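Haloacid dehalogenase (Pseudomonas aeruginosa, PDB 3UMC) probably hydrolyses the carbon-halogen bond of L-2-haloacids, releasing halide. Local coordinates at residues M22-F27 and L186-Q191; L33-S38 and R120-T125; L141-T146 and L164-F169; A198-L203 and S227-A232. All coordinates share one frame; numbering follows the deposited sequence.

Interaction 1: M22-F27 and L186-Q191; sequences MRAILF and LDLPPQ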
# COMPACT_ATOMS: atom_id res chain seq x y z
N MSE A 22 -12.93 -16.00 -0.55
CA MSE A 22 -12.66 -14.57 -0.86
C MSE A 22 -11.99 -13.83 0.29
O MSE A 22 -12.55 -13.76 1.37
CB MSE A 22 -13.97 -13.91 -1.30
CG MSE A 22 -13.84 -12.66 -2.20
SE MSE A 22 -13.61 -11.09 -1.01
CE MSE A 22 -15.47 -10.93 -0.56
N ARG A 23 -10.78 -13.30 0.06
CA ARG A 23 -9.95 -12.73 1.12
C ARG A 23 -9.65 -11.24 1.03
O ARG A 23 -9.22 -10.63 2.04
CB ARG A 23 -8.64 -13.48 1.17
CG ARG A 23 -8.87 -14.95 1.73
CD ARG A 23 -7.66 -15.91 1.55
NE ARG A 23 -8.11 -17.28 1.34
CZ ARG A 23 -8.62 -18.10 2.28
NH1 ARG A 23 -8.76 -17.71 3.57
NH2 ARG A 23 -8.98 -19.33 1.92
N ALA A 24 -9.82 -10.66 -0.16
CA ALA A 24 -9.47 -9.28 -0.38
C ALA A 24 -10.54 -8.62 -1.24
O ALA A 24 -11.11 -9.23 -2.13
CB ALA A 24 -8.11 -9.19 -1.07
N ILE A 25 -10.80 -7.35 -0.98
CA ILE A 25 -11.68 -6.57 -1.78
C ILE A 25 -10.86 -5.43 -2.29
O ILE A 25 -10.29 -4.62 -1.52
CB ILE A 25 -12.89 -6.00 -0.99
CG1 ILE A 25 -13.65 -7.09 -0.28
CG2 ILE A 25 -13.87 -5.34 -1.90
CD1 ILE A 25 -14.75 -6.59 0.60
N LEU A 26 -10.84 -5.33 -3.60
CA LEU A 26 -10.26 -4.20 -4.28
C LEU A 26 -11.41 -3.22 -4.54
O LEU A 26 -12.50 -3.59 -4.91
CB LEU A 26 -9.72 -4.65 -5.63
CG LEU A 26 -8.63 -5.73 -5.71
CD1 LEU A 26 -8.39 -6.16 -7.21
CD2 LEU A 26 -7.40 -5.20 -5.13
N PHE A 27 -11.10 -1.95 -4.44
CA PHE A 27 -12.06 -0.95 -4.70
C PHE A 27 -11.57 0.05 -5.72
O PHE A 27 -10.54 0.61 -5.58
CB PHE A 27 -12.27 -0.11 -3.42
CG PHE A 27 -12.96 -0.81 -2.34
CD1 PHE A 27 -14.32 -0.68 -2.18
CD2 PHE A 27 -12.25 -1.57 -1.44
CE1 PHE A 27 -14.95 -1.26 -1.18
CE2 PHE A 27 -12.92 -2.20 -0.40
CZ PHE A 27 -14.23 -2.03 -0.26
N LEU A 186 -1.08 -9.21 -3.98
CA LEU A 186 -1.78 -9.74 -2.81
C LEU A 186 -1.52 -11.24 -2.63
O LEU A 186 -1.94 -11.82 -1.64
CB LEU A 186 -3.29 -9.54 -2.96
CG LEU A 186 -3.76 -8.06 -2.92
CD1 LEU A 186 -5.29 -7.91 -3.20
CD2 LEU A 186 -3.33 -7.32 -1.65
N ASP A 187 -0.87 -11.84 -3.62
CA ASP A 187 -0.54 -13.25 -3.64
C ASP A 187 -1.82 -14.07 -3.53
O ASP A 187 -1.90 -14.99 -2.73
CB ASP A 187 0.43 -13.60 -2.52
CG ASP A 187 1.26 -14.96 -2.81
OD1 ASP A 187 1.50 -15.29 -4.00
OD2 ASP A 187 1.65 -15.67 -1.84
N LEU A 188 -2.82 -13.70 -4.33
CA LEU A 188 -4.11 -14.41 -4.34
C LEU A 188 -4.53 -14.81 -5.73
O LEU A 188 -4.27 -14.09 -6.64
CB LEU A 188 -5.19 -13.56 -3.70
CG LEU A 188 -5.15 -13.27 -2.20
CD1 LEU A 188 -6.23 -12.12 -1.92
CD2 LEU A 188 -5.40 -14.49 -1.29
N PRO A 189 -5.13 -16.00 -5.91
CA PRO A 189 -5.76 -16.22 -7.20
C PRO A 189 -6.93 -15.24 -7.34
O PRO A 189 -7.53 -14.89 -6.35
CB PRO A 189 -6.27 -17.67 -7.13
CG PRO A 189 -6.44 -17.97 -5.63
CD PRO A 189 -5.42 -17.06 -4.92
N PRO A 190 -7.25 -14.81 -8.56
CA PRO A 190 -8.36 -13.93 -8.92
C PRO A 190 -9.68 -14.33 -8.29
O PRO A 190 -10.42 -13.49 -7.80
CB PRO A 190 -8.41 -14.06 -10.42
CG PRO A 190 -6.99 -14.18 -10.81
CD PRO A 190 -6.39 -15.08 -9.73
N GLN A 191 -9.97 -15.62 -8.24
CA GLN A 191 -11.23 -16.06 -7.70
C GLN A 191 -11.31 -15.79 -6.20
O GLN A 191 -12.37 -15.95 -5.60
CB GLN A 191 -11.43 -17.58 -7.97
CG GLN A 191 -11.49 -17.94 -9.47
CD GLN A 191 -10.10 -18.01 -10.14
OE1 GLN A 191 -9.03 -18.08 -9.45
NE2 GLN A 191 -10.11 -18.02 -11.49
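Leu188 and Leu186 lie over Ala24 and its neighbours at the start of strand 24-27, an inner strand of the parallel sheet of this Rossmann-like HAD fold. Residues 186-191 form the loop that ends helix 176-186 and leads to strand 193-197. A Schellman motif closes the helix at Asp187, and the chain then turns so that Leu188 faces the strand. Leu188 CB starts toward the strand, and CG stays beside the backbone N (chi1 -69°). From CG the two methyls part. Leu188 CD1 rests on Ala24 CB at 3.6 Å and comes within 4.1 Å of Arg23 CB. Leu188 CD2 meets Arg23 CD at 3.9 Å, where the two side chains cross at about a right angle. Across the two segments all the contacts are carbon to carbon. The polar end of Arg23 is engaged by a salt bridge from NE to Glu192. Leu186 covers the next part of the strand. Its side chain runs past Leu26 in the opposite direction, and it also packs on Leu150 of the second subunit. One methyl serves two strand residues: Leu186 CD1 touches Ala24 CB at 3.8 Å and Leu26 CD2 at 3.9 Å.

Interaction 2: L33-S38 and R120-T125; sequences LVDWRS and RPWPDT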
# COMPACT_ATOMS: atom_id res chain seq x y z
N LEU A 33 -16.26 5.47 -4.08
CA LEU A 33 -16.09 5.72 -2.67
C LEU A 33 -16.16 7.21 -2.35
O LEU A 33 -16.55 7.55 -1.25
CB LEU A 33 -14.73 5.18 -2.25
CG LEU A 33 -14.47 3.63 -2.34
CD1 LEU A 33 -13.12 3.26 -1.69
CD2 LEU A 33 -15.51 2.83 -1.63
N VAL A 34 -15.77 8.10 -3.28
CA VAL A 34 -15.69 9.56 -3.01
C VAL A 34 -16.36 10.35 -4.11
O VAL A 34 -16.39 9.95 -5.29
CB VAL A 34 -14.22 10.07 -2.86
CG1 VAL A 34 -13.51 9.42 -1.61
CG2 VAL A 34 -13.44 9.83 -4.14
N ASP A 35 -16.96 11.44 -3.71
CA ASP A 35 -17.72 12.31 -4.61
C ASP A 35 -16.80 13.39 -5.10
O ASP A 35 -16.71 14.47 -4.49
CB ASP A 35 -18.89 12.91 -3.82
CG ASP A 35 -19.78 13.85 -4.65
OD1 ASP A 35 -19.57 14.06 -5.88
OD2 ASP A 35 -20.68 14.36 -3.96
N TRP A 36 -16.15 13.13 -6.22
CA TRP A 36 -15.17 14.05 -6.75
C TRP A 36 -15.86 15.35 -7.24
O TRP A 36 -15.37 16.43 -7.04
CB TRP A 36 -14.33 13.37 -7.84
CG TRP A 36 -15.10 12.76 -8.89
CD1 TRP A 36 -15.57 11.44 -8.94
CD2 TRP A 36 -15.58 13.40 -10.08
NE1 TRP A 36 -16.31 11.24 -10.10
CE2 TRP A 36 -16.34 12.43 -10.80
CE3 TRP A 36 -15.49 14.72 -10.58
CZ2 TRP A 36 -16.99 12.75 -11.99
CZ3 TRP A 36 -16.11 15.03 -11.78
CH2 TRP A 36 -16.87 14.05 -12.47
N ARG A 37 -17.02 15.21 -7.88
CA ARG A 37 -17.65 16.33 -8.53
C ARG A 37 -18.03 17.42 -7.52
O ARG A 37 -17.65 18.62 -7.74
CB ARG A 37 -18.87 15.85 -9.30
CG ARG A 37 -19.64 16.94 -9.98
CD ARG A 37 -20.67 16.37 -10.91
NE ARG A 37 -21.16 17.39 -11.84
CZ ARG A 37 -22.16 18.22 -11.57
NH1 ARG A 37 -22.79 18.19 -10.41
NH2 ARG A 37 -22.54 19.10 -12.49
N SER A 38 -18.73 17.05 -6.44
CA SER A 38 -19.04 18.03 -5.38
C SER A 38 -17.78 18.69 -4.79
O SER A 38 -17.77 19.92 -4.50
CB SER A 38 -19.81 17.44 -4.18
OG SER A 38 -21.09 16.97 -4.54
N ARG A 120 -14.45 14.26 -0.82
CA ARG A 120 -15.35 13.89 0.20
C ARG A 120 -15.84 12.45 -0.03
O ARG A 120 -16.30 12.13 -1.09
CB ARG A 120 -16.54 14.85 0.22
CG ARG A 120 -17.64 14.47 1.27
CD ARG A 120 -18.91 15.52 1.32
NE ARG A 120 -18.41 16.80 1.81
CZ ARG A 120 -18.10 17.87 1.06
NH1 ARG A 120 -17.56 18.94 1.66
NH2 ARG A 120 -18.32 17.89 -0.28
N PRO A 121 -15.81 11.65 1.01
CA PRO A 121 -16.42 10.31 0.98
C PRO A 121 -17.96 10.36 0.88
O PRO A 121 -18.54 11.22 1.54
CB PRO A 121 -16.00 9.74 2.32
CG PRO A 121 -15.79 10.90 3.22
CD PRO A 121 -15.32 12.01 2.37
N TRP A 122 -18.62 9.43 0.17
CA TRP A 122 -20.07 9.24 0.40
C TRP A 122 -20.37 8.89 1.85
O TRP A 122 -19.49 8.38 2.55
CB TRP A 122 -20.66 8.19 -0.54
CG TRP A 122 -20.38 8.47 -2.03
CD1 TRP A 122 -19.53 7.79 -2.82
CD2 TRP A 122 -20.95 9.48 -2.85
NE1 TRP A 122 -19.52 8.29 -4.08
CE2 TRP A 122 -20.38 9.34 -4.13
CE3 TRP A 122 -21.89 10.49 -2.63
CZ2 TRP A 122 -20.72 10.17 -5.19
CZ3 TRP A 122 -22.24 11.32 -3.69
CH2 TRP A 122 -21.66 11.14 -4.96
N PRO A 123 -21.63 9.12 2.34
CA PRO A 123 -21.99 8.91 3.75
C PRO A 123 -21.74 7.54 4.31
O PRO A 123 -21.52 7.38 5.53
CB PRO A 123 -23.50 9.14 3.76
CG PRO A 123 -23.72 10.19 2.65
CD PRO A 123 -22.73 9.77 1.58
N ASP A 124 -21.72 6.53 3.41
CA ASP A 124 -21.50 5.17 3.79
C ASP A 124 -20.04 4.72 3.72
O ASP A 124 -19.68 3.63 4.18
CB ASP A 124 -22.33 4.23 2.89
CG ASP A 124 -21.96 4.36 1.39
OD1 ASP A 124 -22.34 5.36 0.74
OD2 ASP A 124 -21.37 3.43 0.83
N THR A 125 -19.21 5.48 3.05
CA THR A 125 -17.92 4.92 2.66
C THR A 125 -17.08 4.51 3.86
O THR A 125 -16.67 3.36 3.98
CB THR A 125 -17.12 5.89 1.79
OG1 THR A 125 -17.76 5.99 0.52
CG2 THR A 125 -15.63 5.42 1.62
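Asp35 and Trp122 are brought together by their first torsions. Asp35 CG is trans to the backbone N (chi1 -180°), while Trp122 CG stays beside its own N (chi1 -54°). These settings lay the indole face against Asp35 CB and its carboxylate. Asp35 CB stands over the six-membered ring of Trp122, 3.5 Å from its centroid, a CH-pi contact. The carboxylate follows almost flat on the ring, the two planes being 11° apart. Asp35 CG lies 3.3 Å from Trp122 CH2. The opposite face of the carboxylate is met by Ser38. Ser38 N gives a bond of 3.2 Å to Asp35 OD1, and Ser38 OG one of 2.7 Å to Asp35 OD2. Asp35 is the N-cap of helix 36-50, and its carboxylate is held between ring and helix end. Two backbone acceptors join the segments. Arg120 O accepts from Asp35 N at 2.8 Å. Leu33 O takes two donors: Trp122 N at 3.1 Å, tilted from the carbonyl plane, and Thr125 OG1 at 2.7 Å, in that plane on a lone pair. Trp122 NE1 bonds to Gly31 O. Residues 34-35 and 120-121 form a short, weakly bonded antiparallel pair, separate from the main parallel sheet. In C1-capped HAD enzymes such linkers join the core to an inserted helical cap, consistent with the four helices between 36-50 and 125-132. Leu33 packs on Met129 of helix 125-132, and Pro121 touches Leu126 there.

Interaction 3: L141-T146 and L164-F169; sequences LSNGNT and LCADLF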
# COMPACT_ATOMS: atom_id res chain seq x y z
N LEU A 141 -7.84 0.21 -5.98
CA LEU A 141 -7.45 -0.10 -7.36
C LEU A 141 -7.82 1.05 -8.24
O LEU A 141 -8.88 1.06 -8.80
CB LEU A 141 -8.12 -1.39 -7.84
CG LEU A 141 -7.54 -2.06 -9.09
CD1 LEU A 141 -6.29 -2.93 -8.73
CD2 LEU A 141 -8.66 -2.90 -9.68
N SER A 142 -6.94 2.01 -8.37
CA SER A 142 -7.27 3.29 -8.96
C SER A 142 -6.35 3.65 -10.12
O SER A 142 -5.16 3.32 -10.15
CB SER A 142 -7.09 4.37 -7.90
OG SER A 142 -7.55 5.60 -8.39
N ASN A 143 -6.93 4.40 -11.06
CA ASN A 143 -6.15 5.08 -12.05
C ASN A 143 -5.33 6.21 -11.46
O ASN A 143 -4.30 6.56 -11.99
CB ASN A 143 -7.08 5.57 -13.17
CG ASN A 143 -7.57 4.43 -13.99
OD1 ASN A 143 -6.85 3.46 -14.17
ND2 ASN A 143 -8.76 4.53 -14.51
N GLY A 144 -5.79 6.79 -10.36
CA GLY A 144 -4.98 7.71 -9.58
C GLY A 144 -3.62 7.12 -9.25
O GLY A 144 -3.53 5.93 -8.81
N ASN A 145 -2.56 7.90 -9.42
CA ASN A 145 -1.23 7.45 -9.02
C ASN A 145 -1.13 7.39 -7.49
O ASN A 145 -1.87 8.08 -6.75
CB ASN A 145 -0.10 8.36 -9.56
CG ASN A 145 -0.38 9.84 -9.29
OD1 ASN A 145 -1.37 10.41 -9.79
ND2 ASN A 145 0.46 10.45 -8.47
N THR A 146 -0.15 6.61 -7.05
CA THR A 146 0.02 6.28 -5.67
C THR A 146 0.02 7.53 -4.80
O THR A 146 -0.70 7.63 -3.85
CB THR A 146 1.30 5.41 -5.51
OG1 THR A 146 1.13 4.17 -6.19
CG2 THR A 146 1.60 5.16 -4.06
N LEU A 164 -3.09 -0.12 -4.66
CA LEU A 164 -2.61 -0.82 -5.88
C LEU A 164 -2.95 -0.03 -7.12
O LEU A 164 -3.88 -0.35 -7.80
CB LEU A 164 -3.24 -2.22 -5.97
CG LEU A 164 -2.77 -3.10 -4.84
CD1 LEU A 164 -3.66 -4.31 -4.68
CD2 LEU A 164 -1.30 -3.44 -4.91
N CYS A 165 -2.24 1.04 -7.37
CA CYS A 165 -2.62 2.02 -8.36
C CYS A 165 -1.92 1.74 -9.70
O CYS A 165 -0.99 0.98 -9.78
CB CYS A 165 -2.20 3.39 -7.88
SG CYS A 165 -3.02 3.83 -6.29
N ALA A 166 -2.38 2.44 -10.71
CA ALA A 166 -2.02 2.24 -12.07
C ALA A 166 -0.54 2.39 -12.27
O ALA A 166 0.04 1.65 -13.08
CB ALA A 166 -2.78 3.24 -12.93
N ASP A 167 0.04 3.35 -11.54
CA ASP A 167 1.47 3.56 -11.64
C ASP A 167 2.32 2.46 -11.03
O ASP A 167 3.47 2.51 -11.21
CB ASP A 167 1.90 4.95 -11.16
CG ASP A 167 1.76 5.18 -9.64
OD1 ASP A 167 0.92 4.55 -8.95
OD2 ASP A 167 2.55 6.00 -9.13
N LEU A 168 1.77 1.47 -10.31
CA LEU A 168 2.57 0.32 -9.92
C LEU A 168 2.79 -0.56 -11.16
O LEU A 168 3.74 -1.29 -11.25
CB LEU A 168 1.91 -0.56 -8.84
CG LEU A 168 1.53 -0.05 -7.47
CD1 LEU A 168 1.18 -1.24 -6.51
CD2 LEU A 168 2.61 0.84 -6.92
N PHE A 169 1.85 -0.51 -12.09
CA PHE A 169 1.78 -1.48 -13.17
C PHE A 169 2.09 -0.86 -14.51
O PHE A 169 2.30 -1.55 -15.47
CB PHE A 169 0.38 -2.07 -13.21
CG PHE A 169 -0.11 -2.56 -11.87
CD1 PHE A 169 0.48 -3.64 -11.26
CD2 PHE A 169 -1.15 -1.94 -11.23
CE1 PHE A 169 0.05 -4.07 -10.04
CE2 PHE A 169 -1.65 -2.44 -10.01
CZ PHE A 169 -1.03 -3.47 -9.41
O HOH W 1 2.59 8.28 -7.39
O HOH W 2 -0.23 1.94 -5.44
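Thr146 and Asp167 join the loops that follow the two strands of a beta-alpha-beta unit in the Rossmann-like core. Strand 137-140 leads through helix 146-156 to strand 162-163. Residues 141-146 follow the first strand and 164-169 the second. Leu141-Asn145 is consistent with HAD motif II, whose serine or threonine, here probably Ser142, lies at the strand end beside the active site. Asp167 reaches across to the helix start with CG between its own backbone N and carbonyl carbon (chi1 69°). Asp167 OD1 takes two bonds from one residue. Thr146 OG1 meets Asp167 OD1 on the syn side at 2.8 Å. Thr146 N reaches Asp167 OD1 from above the carboxylate plane at 3.0 Å. The start of helix 146-156, with Asn145 as N-cap, would probably stabilise the negative charge of Asp167. A water links Asp167 OD2 to Asn145 ND2, and Asn145 OD1 accepts from Asp86 N. Ala166 N bonds to Ser142 O at 3.0 Å, and Cys165 CB lies close against Gly144 O. Asp167 and Leu168 pack on Leu185 of the second subunit. A second water bridges the segments, donating to Thr146 OG1 at 2.7 Å and accepting from Cys165 N at 2.9 Å.

Interaction 4: A198-L203 and S227-A232; sequences AHNYDL and SQDLAA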
# COMPACT_ATOMS: atom_id res chain seq x y z
N ALA A 198 -18.51 1.24 -8.77
CA ALA A 198 -19.74 1.87 -9.24
C ALA A 198 -19.85 1.88 -10.76
O ALA A 198 -20.79 2.46 -11.34
CB ALA A 198 -19.80 3.30 -8.70
N HIS A 199 -18.89 1.29 -11.46
CA HIS A 199 -18.85 1.45 -12.94
C HIS A 199 -18.81 0.06 -13.57
O HIS A 199 -17.93 -0.81 -13.22
CB HIS A 199 -17.71 2.40 -13.37
CG HIS A 199 -17.60 3.64 -12.53
ND1 HIS A 199 -16.57 3.84 -11.63
CD2 HIS A 199 -18.47 4.63 -12.33
CE1 HIS A 199 -16.78 4.97 -10.99
NE2 HIS A 199 -17.92 5.48 -11.42
N ASN A 200 -19.80 -0.23 -14.41
CA ASN A 200 -19.91 -1.57 -14.98
C ASN A 200 -18.70 -1.95 -15.84
O ASN A 200 -18.41 -3.13 -15.89
CB ASN A 200 -21.17 -1.71 -15.85
CG ASN A 200 -22.45 -1.83 -15.01
OD1 ASN A 200 -22.82 -2.91 -14.53
ND2 ASN A 200 -23.14 -0.73 -14.85
N TYR A 201 -18.03 -0.97 -16.51
CA TYR A 201 -16.90 -1.29 -17.38
C TYR A 201 -15.77 -1.94 -16.58
O TYR A 201 -15.09 -2.82 -17.05
CB TYR A 201 -16.37 -0.05 -18.15
CG TYR A 201 -15.29 0.64 -17.37
CD1 TYR A 201 -13.97 0.24 -17.50
CD2 TYR A 201 -15.60 1.62 -16.38
CE1 TYR A 201 -12.95 0.83 -16.70
CE2 TYR A 201 -14.61 2.22 -15.61
CZ TYR A 201 -13.28 1.81 -15.77
OH TYR A 201 -12.26 2.35 -15.01
N ASP A 202 -15.62 -1.51 -15.34
CA ASP A 202 -14.57 -2.01 -14.46
C ASP A 202 -14.83 -3.43 -14.00
O ASP A 202 -13.92 -4.29 -13.92
CB ASP A 202 -14.50 -1.07 -13.23
CG ASP A 202 -13.13 -1.03 -12.55
OD1 ASP A 202 -12.15 -1.65 -13.02
OD2 ASP A 202 -13.05 -0.35 -11.51
N LEU A 203 -16.09 -3.66 -13.67
CA LEU A 203 -16.55 -4.93 -13.19
C LEU A 203 -16.49 -5.97 -14.37
O LEU A 203 -16.21 -7.13 -14.17
CB LEU A 203 -17.95 -4.75 -12.66
CG LEU A 203 -18.10 -3.91 -11.38
CD1 LEU A 203 -19.56 -3.92 -11.03
CD2 LEU A 203 -17.29 -4.52 -10.18
N SER A 227 -26.61 9.72 -16.61
CA SER A 227 -27.28 8.71 -17.38
C SER A 227 -26.58 7.35 -17.40
O SER A 227 -27.17 6.39 -17.87
CB SER A 227 -27.39 9.22 -18.85
OG SER A 227 -26.08 9.30 -19.44
N GLN A 228 -25.31 7.27 -17.00
CA GLN A 228 -24.50 6.07 -17.07
C GLN A 228 -24.44 5.38 -15.69
O GLN A 228 -24.45 6.06 -14.65
CB GLN A 228 -23.08 6.36 -17.53
CG GLN A 228 -22.93 6.74 -18.99
CD GLN A 228 -22.91 5.53 -19.95
OE1 GLN A 228 -23.85 5.35 -20.75
NE2 GLN A 228 -21.85 4.69 -19.86
N ASP A 229 -24.38 4.03 -15.72
CA ASP A 229 -24.07 3.23 -14.56
C ASP A 229 -25.10 3.46 -13.47
O ASP A 229 -24.73 3.48 -12.31
CB ASP A 229 -22.64 3.50 -14.03
CG ASP A 229 -21.56 2.91 -14.93
OD1 ASP A 229 -21.74 1.74 -15.35
OD2 ASP A 229 -20.52 3.55 -15.17
N LEU A 230 -26.38 3.57 -13.87
CA LEU A 230 -27.48 3.72 -12.95
C LEU A 230 -27.85 2.36 -12.37
O LEU A 230 -28.39 2.28 -11.29
CB LEU A 230 -28.70 4.40 -13.60
CG LEU A 230 -28.46 5.84 -14.07
CD1 LEU A 230 -29.78 6.53 -14.55
CD2 LEU A 230 -27.80 6.66 -12.96
N ALA A 231 -27.52 1.30 -13.09
CA ALA A 231 -27.86 -0.02 -12.66
C ALA A 231 -26.84 -1.05 -13.12
O ALA A 231 -25.96 -0.77 -13.89
CB ALA A 231 -29.30 -0.41 -13.19
N ALA A 232 -27.00 -2.26 -12.59
CA ALA A 232 -26.12 -3.36 -12.95
C ALA A 232 -26.49 -3.87 -14.38
O ALA A 232 -27.66 -4.17 -14.67
CB ALA A 232 -26.15 -4.49 -11.91
O HOH W 3 -22.95 4.11 -10.44
O HOH W 4 -19.15 1.82 -16.93
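His199 and Asp229 are the backbone positions that come closest, with their CA atoms 5.7 Å apart. His199 is the N-cap of helix 200-208, and the irregular loop 227-232 passes this helix start. Asp229 has a left-handed backbone (phi 61°, psi 40°), and its CB is directed toward the helix start. Asp229 OD1 receives two bonds from Asn200. Asn200 N meets Asp229 OD1 from above the carboxylate plane at 2.9 Å, nearly straight (172°). Asn200 ND2 binds the anti lone pair of Asp229 OD1 at 2.9 Å. Asn200 ND2 gives its other hydrogen to Ala231 O at 3.0 Å, close to the amide plane. Asn200 OD1 accepts from Trp236 NE1 and Glu233 N, so both ends of the amide are held and its rotation is fixed. Asp229 OD2 lies at the edge of the His199 ring, 3.5 Å from His199 CB. The ring bonds to Glu221 through NE2. One water joins Ala198 O to Asp229 O. Another links Asp229 OD2 to Tyr201 N, so the carboxylate holds Asn200 N directly and Tyr201 N through water. Asp202, which pairs with Lys173, fits the acidic HAD motif IV. This helix start lies at the C-terminal end of the parallel strands, where HAD enzymes carry their active site.

Overall arrangement
Interactions 1 and 3 lie toward opposite ends of neighbouring strands, centres about 16 Å apart, and meet through Leu26 and Phe27. Leu26 CD2 packs on Leu164 CD1 at 3.9 Å, and Phe27 O lies 2.8 Å from Leu141 N, a probable hydrogen bond. Both contacts also touch the second subunit. Interaction 2 meets interaction 1 where Phe27 CD1 packs on Leu33 CD2 at 3.7 Å. It lies on the other side of the chain's centre from interaction 3, their centres about 19 Å apart. Interaction 4 meets interaction 3 through Asn143 and Tyr201. Lys173 NZ bonds to Leu141 O and pairs with Asp202, while its backbone N bonds to Asn143 OD1. Both contacts lie at the strand ends where this family has its active site.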